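Local coordinates for flavin prenyltransferase UbiX (Methanocaldococcus jannaschii, PDB 6M8V), which catalyses the metal-independent transfer of a dimethylallyl group from dimethylallyl phosphate to the N5 and C6 atoms of reduced FMN, making the prenylated flavin cofactor of UbiD decarboxylases, at the interface of chains A and B and the interface of chains A and C. Residues are numbered along the deposited sequence; one frame, centred on the assembly and turned at random. Chains: chain A/B/C, Flavin prenyltransferase UbiX.

Contact 1: the interface of chains A and B. Residues chain A 119, 144-147; chain B 145-147.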
loop_
_atom_site.group_PDB
_atom_site.type_symbol
_atom_site.label_atom_id
_atom_site.label_comp_id
_atom_site.label_asym_id
_atom_site.label_seq_id
_atom_site.Cartn_x
_atom_site.Cartn_y
_atom_site.Cartn_z
ATOM N N PRO A 119 15.408 1.603 21.330
ATOM C CA PRO A 119 15.496 0.152 21.105
ATOM C C PRO A 119 16.946 -0.306 21.006
ATOM O O PRO A 119 17.740 0.255 20.249
ATOM C CB PRO A 119 14.744 -0.047 19.783
ATOM C CG PRO A 119 14.855 1.269 19.097
ATOM C CD PRO A 119 14.840 2.314 20.170
ATOM N N PRO A 144 17.607 4.589 19.138
ATOM C CA PRO A 144 18.485 3.505 19.619
ATOM C C PRO A 144 19.803 4.071 20.115
ATOM O O PRO A 144 20.341 5.021 19.526
ATOM C CB PRO A 144 18.689 2.618 18.377
ATOM C CG PRO A 144 18.179 3.415 17.217
ATOM C CD PRO A 144 17.164 4.370 17.751
ATOM N N PRO A 145 20.346 3.527 21.203
ATOM C CA PRO A 145 21.598 4.075 21.750
ATOM C C PRO A 145 22.781 3.770 20.848
ATOM O O PRO A 145 23.385 2.697 20.932
ATOM C CB PRO A 145 21.723 3.385 23.114
ATOM C CG PRO A 145 20.977 2.083 22.951
ATOM C CD PRO A 145 19.854 2.365 21.968
ATOM N N ILE A 146 23.101 4.709 19.965
ATOM C CA ILE A 146 24.175 4.543 18.992
ATOM C C ILE A 146 25.204 5.641 19.234
ATOM O O ILE A 146 25.102 6.735 18.657
ATOM C CB ILE A 146 23.637 4.575 17.556
ATOM C CG1 ILE A 146 22.404 3.674 17.448
ATOM C CG2 ILE A 146 24.705 4.120 16.586
ATOM C CD1 ILE A 146 21.753 3.667 16.090
ATOM N N PRO A 147 26.194 5.397 20.087
ATOM C CA PRO A 147 27.174 6.443 20.391
ATOM C C PRO A 147 27.943 6.877 19.155
ATOM O O PRO A 147 28.155 6.102 18.219
ATOM C CB PRO A 147 28.097 5.780 21.421
ATOM C CG PRO A 147 27.841 4.312 21.309
ATOM C CD PRO A 147 26.424 4.166 20.859
ATOM N N PRO B 145 25.642 0.259 14.778
ATOM C CA PRO B 145 26.521 -0.114 15.898
ATOM C C PRO B 145 25.897 0.238 17.237
ATOM O O PRO B 145 26.011 1.370 17.715
ATOM C CB PRO B 145 27.799 0.692 15.631
ATOM C CG PRO B 145 27.333 1.894 14.847
ATOM C CD PRO B 145 26.147 1.423 14.023
ATOM N N ILE B 146 25.214 -0.731 17.836
ATOM C CA ILE B 146 24.510 -0.534 19.099
ATOM C C ILE B 146 25.098 -1.499 20.121
ATOM O O ILE B 146 24.627 -2.641 20.251
ATOM C CB ILE B 146 22.998 -0.735 18.931
ATOM C CG1 ILE B 146 22.512 0.024 17.694
ATOM C CG2 ILE B 146 22.266 -0.253 20.163
ATOM C CD1 ILE B 146 21.046 -0.143 17.396
ATOM N N PRO B 147 26.130 -1.089 20.851
ATOM C CA PRO B 147 26.761 -2.002 21.808
ATOM C C PRO B 147 25.792 -2.453 22.887
ATOM O O PRO B 147 24.858 -1.738 23.258
ATOM C CB PRO B 147 27.906 -1.169 22.395
ATOM C CG PRO B 147 27.589 0.252 22.058
ATOM C CD PRO B 147 26.806 0.217 20.787
HETATM O O HOH W 1 24.410 1.155 23.087
HETATM O O HOH W 2 28.179 3.175 18.057
#
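A:Ile146 and B:Ile146 meet across a two-fold axis, and the proline-rich loop carrying each of them shows how a short segment packing against its own copy can contribute to a two-fold interface. Beginning at the branch point, CB of A:Ile146 stands 4.0 Å from the backbone carbonyl oxygen O of B:Pro145. Beyond it the side chain forks. The methyl CG2, placed anti to its own backbone nitrogen, is directed at the flanking proline: it lies 3.2 Å from O of B:Pro145 and also touches the pyrrolidine ring at CG of B:Pro145, the isoleucine and proline side chains crossing at about a right angle. The other branch faces its twin. CG1, anti to the carbonyl carbon (chi1 -47°), is 3.7 Å from CG1 of B:Ile146, and the two chains pass each other at a slant. The tip, CD1, continues along this partner and has both CG1 and CD1 of B:Ile146 at 4.1 Å. The mate repeats the pattern, its own CD1 reaching CB of A:Pro144 at 3.8 Å. At one flank of the isoleucine pair the two prolines face each other ring edge to ring edge, CD of A:Pro147 4.0 Å from CD of B:Pro147. Polar links run through water: water 1 joins O of A:Pro145 to O of B:Pro147, and water 2 joins O of A:Pro147 to O of B:Pro145, so carbonyls that accept but cannot donate to one another are bridged. Cut back to an alanine, A:Ile146 would lose both branches, which would probably leave CG1 of B:Ile146 and the ring of B:Pro145 without their apolar mate and open a gap near the axis. The proline rings restrict the backbone and should hold the isoleucines ready for this fit. The patch thus forms an apolar, water-flanked two-fold seam that joins chains A and B in the dodecameric assembly.

Contact 2: the interface of chains A and C. Residues chain A 124-125, 127-128; chain C 106, 109-110, 138.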
loop_
_atom_site.group_PDB
_atom_site.type_symbol
_atom_site.label_atom_id
_atom_site.label_comp_id
_atom_site.label_asym_id
_atom_site.label_seq_id
_atom_site.Cartn_x
_atom_site.Cartn_y
_atom_site.Cartn_z
ATOM N N PHE A 124 19.163 -5.384 13.650
ATOM C CA PHE A 124 17.711 -5.297 13.562
ATOM C C PHE A 124 17.216 -6.166 12.411
ATOM O O PHE A 124 17.875 -6.282 11.374
ATOM C CB PHE A 124 17.258 -3.854 13.314
ATOM C CG PHE A 124 17.426 -2.933 14.493
ATOM C CD1 PHE A 124 16.903 -3.260 15.732
ATOM C CD2 PHE A 124 18.084 -1.723 14.348
ATOM C CE1 PHE A 124 17.041 -2.406 16.812
ATOM C CE2 PHE A 124 18.227 -0.862 15.423
ATOM C CZ PHE A 124 17.701 -1.205 16.658
ATOM N N ASN A 125 16.040 -6.771 12.593
ATOM C CA ASN A 125 15.349 -7.405 11.481
ATOM C C ASN A 125 14.244 -6.474 10.981
ATOM O O ASN A 125 14.044 -5.376 11.498
ATOM C CB ASN A 125 14.809 -8.789 11.873
ATOM C CG ASN A 125 13.755 -8.748 12.972
ATOM O OD1 ASN A 125 12.936 -7.824 13.056
ATOM N ND2 ASN A 125 13.757 -9.779 13.813
ATOM N N ILE A 127 11.061 -6.710 11.218
ATOM C CA ILE A 127 9.979 -6.487 12.166
ATOM C C ILE A 127 10.322 -5.331 13.096
ATOM O O ILE A 127 9.503 -4.431 13.324
ATOM C CB ILE A 127 9.680 -7.785 12.939
ATOM C CG1 ILE A 127 9.300 -8.889 11.943
ATOM C CG2 ILE A 127 8.558 -7.562 13.934
ATOM C CD1 ILE A 127 9.030 -10.238 12.564
ATOM N N HIS A 128 11.542 -5.334 13.642
ATOM C CA HIS A 128 11.996 -4.205 14.448
ATOM C C HIS A 128 11.904 -2.912 13.655
ATOM O O HIS A 128 11.377 -1.904 14.139
ATOM C CB HIS A 128 13.443 -4.424 14.915
ATOM C CG HIS A 128 13.695 -5.774 15.512
ATOM N ND1 HIS A 128 14.892 -6.443 15.355
ATOM C CD2 HIS A 128 12.916 -6.573 16.280
ATOM C CE1 HIS A 128 14.833 -7.601 15.991
ATOM N NE2 HIS A 128 13.645 -7.705 16.557
ATOM N N ASP C 106 12.731 -14.512 16.788
ATOM C CA ASP C 106 13.159 -13.165 16.421
ATOM C C ASP C 106 14.666 -13.117 16.193
ATOM O O ASP C 106 15.148 -12.409 15.298
ATOM C CB ASP C 106 12.735 -12.173 17.510
ATOM C CG ASP C 106 12.715 -10.733 17.022
ATOM O OD1 ASP C 106 12.133 -10.458 15.945
ATOM O OD2 ASP C 106 13.276 -9.865 17.727
ATOM N N LEU C 109 15.492 -14.528 12.813
ATOM C CA LEU C 109 15.230 -13.604 11.713
ATOM C C LEU C 109 16.314 -12.534 11.616
ATOM O O LEU C 109 16.768 -12.208 10.514
ATOM C CB LEU C 109 13.843 -12.969 11.868
ATOM C CG LEU C 109 12.636 -13.898 11.640
ATOM C CD1 LEU C 109 11.331 -13.289 12.154
ATOM C CD2 LEU C 109 12.491 -14.270 10.166
ATOM N N LYS C 110 16.749 -11.975 12.748
ATOM C CA LYS C 110 17.780 -10.944 12.665
ATOM C C LYS C 110 19.140 -11.534 12.300
ATOM O O LYS C 110 19.913 -10.890 11.586
ATOM C CB LYS C 110 17.860 -10.144 13.969
ATOM C CG LYS C 110 18.593 -10.818 15.131
ATOM C CD LYS C 110 18.275 -10.105 16.449
ATOM C CE LYS C 110 19.104 -10.632 17.618
ATOM N NZ LYS C 110 20.521 -10.178 17.562
ATOM N N LEU C 138 9.624 -12.563 4.821
ATOM C CA LEU C 138 10.900 -12.325 5.482
ATOM C C LEU C 138 11.847 -13.508 5.381
ATOM O O LEU C 138 12.969 -13.424 5.888
ATOM C CB LEU C 138 10.682 -11.981 6.959
ATOM C CG LEU C 138 9.908 -10.686 7.202
ATOM C CD1 LEU C 138 9.976 -10.304 8.662
ATOM C CD2 LEU C 138 10.426 -9.562 6.312
#
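A:Ile127, near the start of helix 126-137, supplies the apolar centre by laying its longer branch against two leucines of chain C. CG1 packs 3.6 Å from CD1 of C:Leu138, while the terminal methyl CD1 lies 3.8 Å from CD1 of C:Leu109; both leucines are passed at a slant. Next to this cluster A:Asn125 is laid against helix 100-110, its CB 3.8 Å from CA of C:Lys110. Farther out, the polar rim converges on the carboxylate of C:Asp106, whose two oxygens are shared between two donors of chain A. ND2 of A:Asn125 donates to OD1 of C:Asp106 at 2.8 Å; the acceptor lies in the amide plane, but the donor comes from above the carboxylate, the two planes being turned 80° apart. A:His128 and C:Asp106 reach toward each other from opposite sides of the interface, and NE2 of A:His128 donates to the syn lone pair of OD2 of C:Asp106 at 2.5 Å, a short bond lying in the imidazole plane. With chi1 at -161°, the aspartate CG is anti to its backbone nitrogen, which sends the carboxylate out from helix 100-110 to both donors. The asparagine has a second task within its own chain. Its OD1 accepts from the backbone N of A:His128 at 2.9 Å, nearly straight along the C=O direction, and caps the first turn of helix 126-137. The same OD1 sits over the centre of the histidine ring, 3.2 Å above its plane. Held in this way, the amide has its NH2 group turned toward chain C, and oxygen and nitrogen cannot be exchanged without losing bonds on both sides. The aspartate is likely to favour a positively charged imidazole. Helix cap and intersubunit clasp are therefore one unit, through which the beginning of helix 126-137 of chain A docks on helix 100-110 of chain C within the dodecamer.

The C-alpha centres of contact 1 and contact 2 lie about 16 Å apart, and chain A contributes to both without sharing a residue between them. Its strand 114-119 supplies the margin of contact 1, and the chain then runs on through the loop to helix 126-137, which serves contact 2; the main loop of contact 1 follows strand 141-142. One short stretch of sequence thus faces two neighbours. Contact 1 joins like surfaces about a two-fold axis, whereas contact 2 pairs different surfaces. Used together, the two modes can extend a pair of chains into the twelve-subunit deposited assembly.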